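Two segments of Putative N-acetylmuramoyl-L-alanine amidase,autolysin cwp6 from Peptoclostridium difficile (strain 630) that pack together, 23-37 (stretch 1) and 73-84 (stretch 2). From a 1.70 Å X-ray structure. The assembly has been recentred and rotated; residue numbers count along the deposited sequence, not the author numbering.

Stretch 1 (23-37) KFKEKLNADSITLNF
Stretch 2, residues 73-84: WELQSIKINGKD

Antiparallel β-pairing sorts side chains by alternation, and a single bulge can shift the register without breaking the ladder. Two segments of the autolysin Cwp6 illustrate both points. Stretch 2, extended from Trp 73 onward, runs antiparallel to the strand that includes residues 32-37, their N-to-C directions 140° apart and their axes approaching to 4.6 Å. Ile 33, Leu 35, Phe 37, Leu 75, Ile 78 and Ile 80 are on one face of the sheet, and Thr 34, Asn 36, Ser 77 and Lys 79 on the other.

At the start of stretch 2, Trp 73 (chi1 m, chi2 106°) sets CE3 4.2 Å from CB of Phe 37. Glu 74, its CB pointing away, contributes backbone: its O lies 3.2 Å from CA of Phe 37 in a CA-H...O contact, and accepts a bond from NE2 of Gln 76 at 3.0 Å. Leu 75 (t, chi2 p) pairs with Phe 37 (m, chi2 90°), CA to CA 4.2 Å; its CD1 is 3.8 Å from CE2 of Phe 37 and 4.2 Å from the centroid of its ring, 29° off the normal, an off-centre CH-pi contact, and 4.2 Å from CG of Leu 35 (m, p).

Here lies the bulge. O of Asn 36 (t, chi2 -85°) receives Gln 76 N at 2.7 Å and, weakly, Ser 77 N at 3.4 Å, so one carbonyl serves two successive amides and the register shifts by one residue. Gln 76 has phi/psi of -105/-35, departing from extended values, while Ser 77 (p) returns to -171/166. Asn 36 N then donates to Ser 77 O at 3.0 Å.

Beyond the bulge the pairing is regular. Ile 78 (m, t) sits opposite Leu 35, CA to CA 4.6 Å; its CG1 is 4.2 Å from Leu 35 CD1 and its CG2 4.0 Å from Ile 33 CB, with the edge of the Phe 24 ring also near CG2. Lys 79 and Thr 34 (m) form a reciprocal pair: Lys 79 N to Thr 34 O and Thr 34 N to Lys 79 O are both 2.9 Å. Lys 79 is all-t and exposed, on the same face as Thr 34, with CB to CB 4.4 Å. Ile 80 (m, t) faces Ile 33 (p, t), CG1 to CG2 4.2 Å, and reaches Ala 30 CB with CG2 at 3.6 Å and Leu 28 CD1 with CD1 at 4.0 Å.

Asn 81 (m, chi2 -45°) adds both backbone and side-chain bonds. Its N donates to O of Ser 32 (p) at 3.0 Å, while its ND2 spans two hydroxyls, Ser 32 OG at 3.0 Å and Thr 34 OG1 at 3.1 Å, using both amide hydrogens. Past it, water takes over: one molecule joins Asp 31 N (2.8 Å) to Asn 81 O (2.9 Å), another joins Lys 83 N to Asn 29 O, each 2.8 Å away.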

ATOM      1  N   LYS A  23      29.541  -3.856 -12.815  1.00 22.34           N
ATOM      2  CA  LYS A  23      30.209  -2.910 -13.702  1.00 21.55           C
ATOM      3  C   LYS A  23      31.674  -2.917 -13.396  1.00 23.38           C
ATOM      4  O   LYS A  23      32.024  -2.805 -12.206  1.00 24.53           O
ATOM      5  CB  LYS A  23      29.619  -1.500 -13.441  1.00 25.34           C
ATOM      6  CG  LYS A  23      30.099  -0.457 -14.484  1.00 39.38           C
ATOM      7  CD  LYS A  23      29.190   0.808 -14.412  1.00 46.29           C
ATOM      8  CE  LYS A  23      28.605   1.171 -15.753  1.00 53.42           C
ATOM      9  NZ  LYS A  23      29.672   1.349 -16.768  1.00 57.92           N
ATOM     10  N   PHE A  24      32.533  -3.081 -14.399  1.00 22.59           N
ATOM     11  CA  PHE A  24      33.985  -3.060 -14.185  1.00 23.51           C
ATOM     12  C   PHE A  24      34.571  -1.778 -14.806  1.00 26.10           C
ATOM     13  O   PHE A  24      34.135  -1.415 -15.896  1.00 26.63           O
ATOM     14  CB  PHE A  24      34.736  -4.204 -14.917  1.00 23.65           C
ATOM     15  CG  PHE A  24      34.569  -5.543 -14.248  1.00 26.87           C
ATOM     16  CD1 PHE A  24      33.389  -6.262 -14.387  1.00 29.35           C
ATOM     17  CD2 PHE A  24      35.602  -6.101 -13.511  1.00 28.99           C
ATOM     18  CE1 PHE A  24      33.255  -7.522 -13.804  1.00 29.85           C
ATOM     19  CE2 PHE A  24      35.469  -7.386 -12.918  1.00 30.42           C
ATOM     20  CZ  PHE A  24      34.294  -8.078 -13.077  1.00 26.78           C
ATOM     21  N   LYS A  25      35.531  -1.162 -14.153  1.00 28.96           N
ATOM     22  CA  LYS A  25      36.195   0.010 -14.734  1.00 37.19           C
ATOM     23  C   LYS A  25      36.953  -0.481 -16.001  1.00 35.17           C
ATOM     24  O   LYS A  25      36.929   0.153 -17.056  1.00 34.82           O
ATOM     25  CB  LYS A  25      37.197   0.598 -13.729  1.00 38.52           C
ATOM     26  CG  LYS A  25      38.057   1.700 -14.412  1.00 47.45           C
ATOM     27  CD  LYS A  25      37.568   3.070 -14.051  1.00 53.76           C
ATOM     28  CE  LYS A  25      38.437   4.108 -14.720  1.00 60.43           C
ATOM     29  N   GLU A  26      37.598  -1.629 -15.883  1.00 28.38           N
ATOM     30  CA  GLU A  26      38.353  -2.208 -16.969  1.00 28.83           C
ATOM     31  C   GLU A  26      37.465  -2.785 -18.104  1.00 33.54           C
ATOM     32  O   GLU A  26      36.395  -3.348 -17.831  1.00 31.69           O
ATOM     33  CB  GLU A  26      39.226  -3.320 -16.403  1.00 28.14           C
ATOM     34  CG  GLU A  26      40.189  -3.894 -17.441  1.00 33.05           C
ATOM     35  CD  GLU A  26      41.007  -5.088 -16.908  1.00 38.25           C
ATOM     36  OE1 GLU A  26      41.825  -5.599 -17.665  1.00 45.76           O
ATOM     37  OE2 GLU A  26      40.832  -5.515 -15.766  1.00 33.97           O
ATOM     38  N   LYS A  27      37.887  -2.634 -19.374  1.00 31.10           N
ATOM     39  CA  LYS A  27      37.163  -3.241 -20.513  1.00 34.21           C
ATOM     40  C   LYS A  27      37.706  -4.688 -20.548  1.00 35.63           C
ATOM     41  O   LYS A  27      38.909  -4.914 -20.676  1.00 34.15           O
ATOM     42  CB  LYS A  27      37.429  -2.467 -21.844  1.00 37.52           C
ATOM     43  N   LEU A  28      36.818  -5.681 -20.386  1.00 33.98           N
ATOM     44  CA  LEU A  28      37.285  -7.070 -20.262  1.00 32.55           C
ATOM     45  C   LEU A  28      37.334  -7.868 -21.531  1.00 32.83           C
ATOM     46  O   LEU A  28      37.927  -8.958 -21.510  1.00 35.34           O
ATOM     47  CB  LEU A  28      36.360  -7.811 -19.267  1.00 29.65           C
ATOM     48  CG  LEU A  28      36.229  -7.128 -17.875  1.00 26.19           C
ATOM     49  CD1 LEU A  28      35.290  -7.974 -16.960  1.00 26.65           C
ATOM     50  CD2 LEU A  28      37.606  -6.973 -17.185  1.00 27.09           C
ATOM     51  N   ASN A  29      36.730  -7.404 -22.597  1.00 30.95           N
ATOM     52  CA  ASN A  29      36.726  -8.199 -23.827  1.00 35.68           C
ATOM     53  C   ASN A  29      36.021  -9.539 -23.564  1.00 33.83           C
ATOM     54  O   ASN A  29      36.530 -10.608 -23.875  1.00 33.33           O
ATOM     55  CB  ASN A  29      38.159  -8.436 -24.339  1.00 38.76           C
ATOM     56  CG  ASN A  29      38.167  -9.073 -25.727  1.00 50.41           C
ATOM     57  OD1 ASN A  29      37.229  -8.892 -26.519  1.00 50.08           O
ATOM     58  ND2 ASN A  29      39.191  -9.853 -26.092  1.00 53.83           N
ATOM     59  N   ALA A  30      34.834  -9.478 -22.998  1.00 31.24           N
ATOM     60  CA  ALA A  30      34.109 -10.712 -22.686  1.00 28.45           C
ATOM     61  C   ALA A  30      32.637 -10.413 -22.733  1.00 26.50           C
ATOM     62  O   ALA A  30      32.184  -9.411 -22.172  1.00 26.59           O
ATOM     63  CB  ALA A  30      34.513 -11.195 -21.287  1.00 24.50           C
ATOM     64  N   ASP A  31      31.877 -11.287 -23.380  1.00 24.70           N
ATOM     65  CA  ASP A  31      30.455 -11.098 -23.500  1.00 26.52           C
ATOM     66  C   ASP A  31      29.651 -11.403 -22.228  1.00 25.82           C
ATOM     67  O   ASP A  31      28.493 -11.010 -22.134  1.00 23.50           O
ATOM     68  CB  ASP A  31      29.896 -12.008 -24.590  1.00 31.31           C
ATOM     69  CG  ASP A  31      30.381 -11.632 -25.977  1.00 44.88           C
ATOM     70  OD1 ASP A  31      30.736 -10.442 -26.184  1.00 48.84           O
ATOM     71  OD2 ASP A  31      30.409 -12.521 -26.842  1.00 49.61           O
ATOM     72  N   SER A  32      30.248 -12.113 -21.251  1.00 23.87           N
ATOM     73  CA  SER A  32      29.488 -12.431 -20.033  1.00 21.11           C
ATOM     74  C   SER A  32      30.436 -12.752 -18.915  1.00 20.58           C
ATOM     75  O   SER A  32      31.634 -12.979 -19.169  1.00 19.11           O
ATOM     76  CB  SER A  32      28.587 -13.650 -20.254  1.00 21.59           C
ATOM     77  OG  SER A  32      29.384 -14.823 -20.388  1.00 21.18           O
ATOM     78  N   ILE A  33      29.917 -12.752 -17.689  1.00 20.04           N
ATOM     79  CA  ILE A  33      30.654 -13.173 -16.480  1.00 18.77           C
ATOM     80  C   ILE A  33      29.722 -14.087 -15.712  1.00 17.80           C
ATOM     81  O   ILE A  33      28.511 -14.029 -15.897  1.00 19.93           O
ATOM     82  CB  ILE A  33      31.075 -12.024 -15.563  1.00 18.19           C
ATOM     83  CG1 ILE A  33      29.805 -11.285 -15.043  1.00 19.13           C
ATOM     84  CG2 ILE A  33      32.025 -11.050 -16.364  1.00 21.76           C
ATOM     85  CD1 ILE A  33      30.238 -10.132 -14.108  1.00 19.00           C
ATOM     86  N   THR A  34      30.279 -14.929 -14.838  1.00 20.08           N
ATOM     87  CA  THR A  34      29.503 -15.839 -14.034  1.00 18.39           C
ATOM     88  C   THR A  34      29.835 -15.608 -12.577  1.00 17.89           C
ATOM     89  O   THR A  34      30.994 -15.635 -12.195  1.00 19.61           O
ATOM     90  CB  THR A  34      29.814 -17.277 -14.407  1.00 19.97           C
ATOM     91  OG1 THR A  34      29.479 -17.439 -15.769  1.00 21.25           O
ATOM     92  CG2 THR A  34      28.954 -18.287 -13.605  1.00 19.59           C
ATOM     93  N   LEU A  35      28.807 -15.369 -11.771  1.00 13.07           N
ATOM     94  CA  LEU A  35      28.995 -15.153 -10.325  1.00 15.02           C
ATOM     95  C   LEU A  35      28.747 -16.503  -9.691  1.00 18.43           C
ATOM     96  O   LEU A  35      27.742 -17.174 -10.073  1.00 19.48           O
ATOM     97  CB  LEU A  35      27.943 -14.177  -9.848  1.00 17.50           C
ATOM     98  CG  LEU A  35      28.413 -12.677  -9.940  1.00 25.57           C
ATOM     99  CD1 LEU A  35      28.740 -12.286 -11.404  1.00 27.63           C
ATOM    100  CD2 LEU A  35      27.266 -11.817  -9.331  1.00 24.97           C
ATOM    101  N   ASN A  36      29.615 -16.911  -8.753  1.00 16.97           N
ATOM    102  CA  ASN A  36      29.395 -18.179  -8.062  1.00 15.73           C
ATOM    103  C   ASN A  36      29.172 -17.842  -6.603  1.00 15.16           C
ATOM    104  O   ASN A  36      29.924 -17.084  -6.007  1.00 17.30           O
ATOM    105  CB  ASN A  36      30.613 -19.112  -8.239  1.00 19.04           C
ATOM    106  CG  ASN A  36      30.417 -20.383  -7.475  1.00 30.91           C
ATOM    107  OD1 ASN A  36      30.730 -20.411  -6.253  1.00 29.84           O
ATOM    108  ND2 ASN A  36      29.793 -21.450  -8.064  1.00 29.30           N
ATOM    109  N   PHE A  37      28.087 -18.403  -6.024  1.00 14.61           N
ATOM    110  CA  PHE A  37      27.810 -18.213  -4.588  1.00 14.72           C
ATOM    111  C   PHE A  37      27.773 -19.584  -3.938  1.00 16.86           C
ATOM    112  O   PHE A  37      27.560 -20.579  -4.643  1.00 17.18           O
ATOM    113  CB  PHE A  37      26.370 -17.646  -4.411  1.00 15.77           C
ATOM    114  CG  PHE A  37      26.122 -16.351  -5.172  1.00 17.74           C
ATOM    115  CD1 PHE A  37      25.638 -16.370  -6.468  1.00 21.94           C
ATOM    116  CD2 PHE A  37      26.366 -15.137  -4.591  1.00 18.63           C
ATOM    117  CE1 PHE A  37      25.388 -15.178  -7.164  1.00 21.28           C
ATOM    118  CE2 PHE A  37      26.120 -13.929  -5.290  1.00 16.66           C
ATOM    119  CZ  PHE A  37      25.635 -13.979  -6.562  1.00 16.56           C
ATOM    120  N   TRP A  73      23.468 -17.050   1.142  1.00 16.77           N
ATOM    121  CA  TRP A  73      24.264 -17.241  -0.043  1.00 17.20           C
ATOM    122  C   TRP A  73      25.424 -16.261   0.007  1.00 17.37           C
ATOM    123  O   TRP A  73      25.182 -15.058   0.121  1.00 17.03           O
ATOM    124  CB  TRP A  73      23.409 -16.944  -1.290  1.00 16.56           C
ATOM    125  CG  TRP A  73      22.344 -17.921  -1.481  1.00 17.32           C
ATOM    126  CD1 TRP A  73      21.003 -17.748  -1.249  1.00 16.35           C
ATOM    127  CD2 TRP A  73      22.512 -19.300  -1.882  1.00 15.32           C
ATOM    128  NE1 TRP A  73      20.338 -18.954  -1.445  1.00 16.32           N
ATOM    129  CE2 TRP A  73      21.243 -19.916  -1.844  1.00 19.49           C
ATOM    130  CE3 TRP A  73      23.628 -20.067  -2.289  1.00 19.67           C
ATOM    131  CZ2 TRP A  73      21.055 -21.266  -2.190  1.00 16.78           C
ATOM    132  CZ3 TRP A  73      23.441 -21.412  -2.640  1.00 19.14           C
ATOM    133  CH2 TRP A  73      22.173 -21.995  -2.584  1.00 17.32           C
ATOM    134  N   GLU A  74      26.661 -16.755  -0.095  1.00 17.27           N
ATOM    135  CA  GLU A  74      27.865 -15.898   0.009  1.00 18.70           C
ATOM    136  C   GLU A  74      28.595 -15.921  -1.297  1.00 19.11           C
ATOM    137  O   GLU A  74      28.831 -16.992  -1.867  1.00 19.12           O
ATOM    138  CB  GLU A  74      28.793 -16.456   1.112  1.00 21.50           C
ATOM    139  CG  GLU A  74      28.060 -16.361   2.458  1.00 18.66           C
ATOM    140  CD  GLU A  74      28.923 -16.766   3.678  1.00 29.05           C
ATOM    141  OE1 GLU A  74      30.120 -16.766   3.585  1.00 35.41           O
ATOM    142  OE2 GLU A  74      28.352 -17.085   4.717  1.00 32.01           O
ATOM    143  N   LEU A  75      28.949 -14.754  -1.802  1.00 16.00           N
ATOM    144  CA  LEU A  75      29.628 -14.683  -3.105  1.00 16.46           C
ATOM    145  C   LEU A  75      31.055 -15.249  -3.000  1.00 16.53           C
ATOM    146  O   LEU A  75      31.804 -14.851  -2.107  1.00 17.58           O
ATOM    147  CB  LEU A  75      29.738 -13.164  -3.517  1.00 19.77           C
ATOM    148  CG  LEU A  75      30.470 -12.956  -4.868  1.00 19.78           C
ATOM    149  CD1 LEU A  75      29.797 -13.585  -6.071  1.00 18.25           C
ATOM    150  CD2 LEU A  75      30.611 -11.399  -5.054  1.00 20.82           C
ATOM    151  N   GLN A  76      31.433 -16.186  -3.891  1.00 15.97           N
ATOM    152  CA  GLN A  76      32.793 -16.796  -3.872  1.00 15.25           C
ATOM    153  C   GLN A  76      33.710 -16.283  -4.963  1.00 16.88           C
ATOM    154  O   GLN A  76      34.908 -16.151  -4.723  1.00 18.88           O
ATOM    155  CB  GLN A  76      32.676 -18.284  -4.108  1.00 17.62           C
ATOM    156  CG  GLN A  76      31.619 -18.920  -3.165  1.00 20.30           C
ATOM    157  CD  GLN A  76      32.092 -18.881  -1.771  1.00 25.44           C
ATOM    158  OE1 GLN A  76      33.131 -19.446  -1.448  1.00 31.05           O
ATOM    159  NE2 GLN A  76      31.355 -18.264  -0.869  1.00 20.36           N
ATOM    160  N   SER A  77      33.186 -15.997  -6.120  1.00 17.43           N
ATOM    161  CA  SER A  77      34.060 -15.654  -7.213  1.00 18.94           C
ATOM    162  C   SER A  77      33.315 -15.151  -8.408  1.00 20.29           C
ATOM    163  O   SER A  77      32.095 -15.292  -8.527  1.00 18.54           O
ATOM    164  CB  SER A  77      34.847 -16.919  -7.646  1.00 20.47           C
ATOM    165  OG  SER A  77      33.955 -17.913  -8.152  1.00 20.64           O
ATOM    166  N   ILE A  78      34.070 -14.541  -9.334  1.00 18.34           N
ATOM    167  CA  ILE A  78      33.504 -14.119 -10.609  1.00 17.69           C
ATOM    168  C   ILE A  78      34.382 -14.672 -11.689  1.00 18.53           C
ATOM    169  O   ILE A  78      35.608 -14.479 -11.632  1.00 19.62           O
ATOM    170  CB  ILE A  78      33.491 -12.556 -10.710  1.00 19.72           C
ATOM    171  CG1 ILE A  78      32.534 -11.987  -9.676  1.00 18.26           C
ATOM    172  CG2 ILE A  78      33.067 -12.167 -12.145  1.00 18.95           C
ATOM    173  CD1 ILE A  78      32.522 -10.405  -9.623  1.00 22.25           C
ATOM    174  N   LYS A  79      33.791 -15.354 -12.674  1.00 18.75           N
ATOM    175  CA  LYS A  79      34.586 -15.872 -13.754  1.00 19.42           C
ATOM    176  C   LYS A  79      34.288 -15.002 -14.989  1.00 19.79           C
ATOM    177  O   LYS A  79      33.109 -14.806 -15.301  1.00 20.86           O
ATOM    178  CB  LYS A  79      34.184 -17.346 -14.098  1.00 17.55           C
ATOM    179  CG  LYS A  79      34.996 -17.884 -15.310  1.00 18.12           C
ATOM    180  CD  LYS A  79      34.843 -19.434 -15.479  1.00 21.02           C
ATOM    181  CE  LYS A  79      35.330 -19.897 -16.819  1.00 23.01           C
ATOM    182  NZ  LYS A  79      35.391 -21.392 -16.867  1.00 21.16           N
ATOM    183  N   ILE A  80      35.323 -14.503 -15.646  1.00 20.05           N
ATOM    184  CA  ILE A  80      35.147 -13.683 -16.850  1.00 20.03           C
ATOM    185  C   ILE A  80      35.214 -14.585 -18.057  1.00 23.45           C
ATOM    186  O   ILE A  80      36.248 -15.208 -18.303  1.00 24.74           O
ATOM    187  CB  ILE A  80      36.242 -12.620 -16.832  1.00 23.56           C
ATOM    188  CG1 ILE A  80      36.091 -11.778 -15.525  1.00 23.74           C
ATOM    189  CG2 ILE A  80      36.160 -11.751 -18.109  1.00 23.75           C
ATOM    190  CD1 ILE A  80      37.346 -10.914 -15.191  1.00 26.12           C
ATOM    191  N   ASN A  81      34.120 -14.674 -18.784  1.00 21.23           N
ATOM    192  CA  ASN A  81      34.062 -15.623 -19.901  1.00 24.14           C
ATOM    193  C   ASN A  81      34.613 -15.024 -21.246  1.00 26.71           C
ATOM    194  O   ASN A  81      33.826 -14.907 -22.184  1.00 30.68           O
ATOM    195  CB  ASN A  81      32.604 -16.087 -20.066  1.00 25.58           C
ATOM    196  CG  ASN A  81      32.045 -16.731 -18.792  1.00 27.06           C
ATOM    197  OD1 ASN A  81      32.746 -17.570 -18.169  1.00 26.83           O
ATOM    198  ND2 ASN A  81      30.824 -16.386 -18.323  1.00 24.34           N
ATOM    199  N   GLY A  82      35.885 -14.653 -21.347  1.00 29.07           N
ATOM    200  CA  GLY A  82      36.407 -14.179 -22.636  1.00 33.22           C
ATOM    201  C   GLY A  82      36.422 -15.291 -23.678  1.00 37.74           C
ATOM    202  O   GLY A  82      36.399 -16.473 -23.335  1.00 41.10           O
ATOM    203  N   LYS A  83      36.469 -14.933 -24.959  1.00 44.19           N
ATOM    204  CA  LYS A  83      36.501 -15.921 -26.057  1.00 52.80           C
ATOM    205  C   LYS A  83      37.793 -16.739 -26.023  1.00 55.60           C
ATOM    206  O   LYS A  83      37.750 -17.974 -26.091  1.00 54.42           O
ATOM    207  CB  LYS A  83      36.411 -15.220 -27.426  1.00 58.88           C
ATOM    208  CG  LYS A  83      36.249 -16.208 -28.584  1.00 66.58           C
ATOM    209  CD  LYS A  83      36.129 -15.478 -29.940  1.00 71.44           C
ATOM    210  CE  LYS A  83      37.483 -15.392 -30.627  1.00 73.13           C
ATOM    211  NZ  LYS A  83      37.383 -14.763 -31.969  1.00 76.35           N
ATOM    212  N   ASP A  84      38.942 -16.044 -25.898  1.00 53.56           N
ATOM    213  CA  ASP A  84      40.227 -16.729 -25.881  1.00 54.24           C
ATOM    214  C   ASP A  84      40.803 -16.908 -24.500  1.00 54.95           C
ATOM    215  O   ASP A  84      41.559 -17.849 -24.282  1.00 55.81           O
ATOM    216  CB  ASP A  84      41.235 -15.966 -26.754  1.00 56.97           C
ATOM    217  CG  ASP A  84      40.794 -15.914 -28.209  1.00 61.17           C
ATOM    218  OD1 ASP A  84      40.253 -16.931 -28.704  1.00 63.43           O
ATOM    219  OD2 ASP A  84      40.977 -14.859 -28.843  1.00 64.26           O
TER
HETATM  220  O   HOH W   1      36.426 -12.369 -26.012  1.00 53.07           O
HETATM  221  O   HOH W   2      33.116 -13.495 -24.649  1.00 40.66           O
HETATM  222  O   HOH W   3      30.554 -15.070 -22.960  1.00 35.01           O
HETATM  223  O   HOH W   4      32.695 -17.740 -10.675  1.00 26.03           O
HETATM  224  O   HOH W   5      31.284 -19.611 -16.623  1.00 29.06           O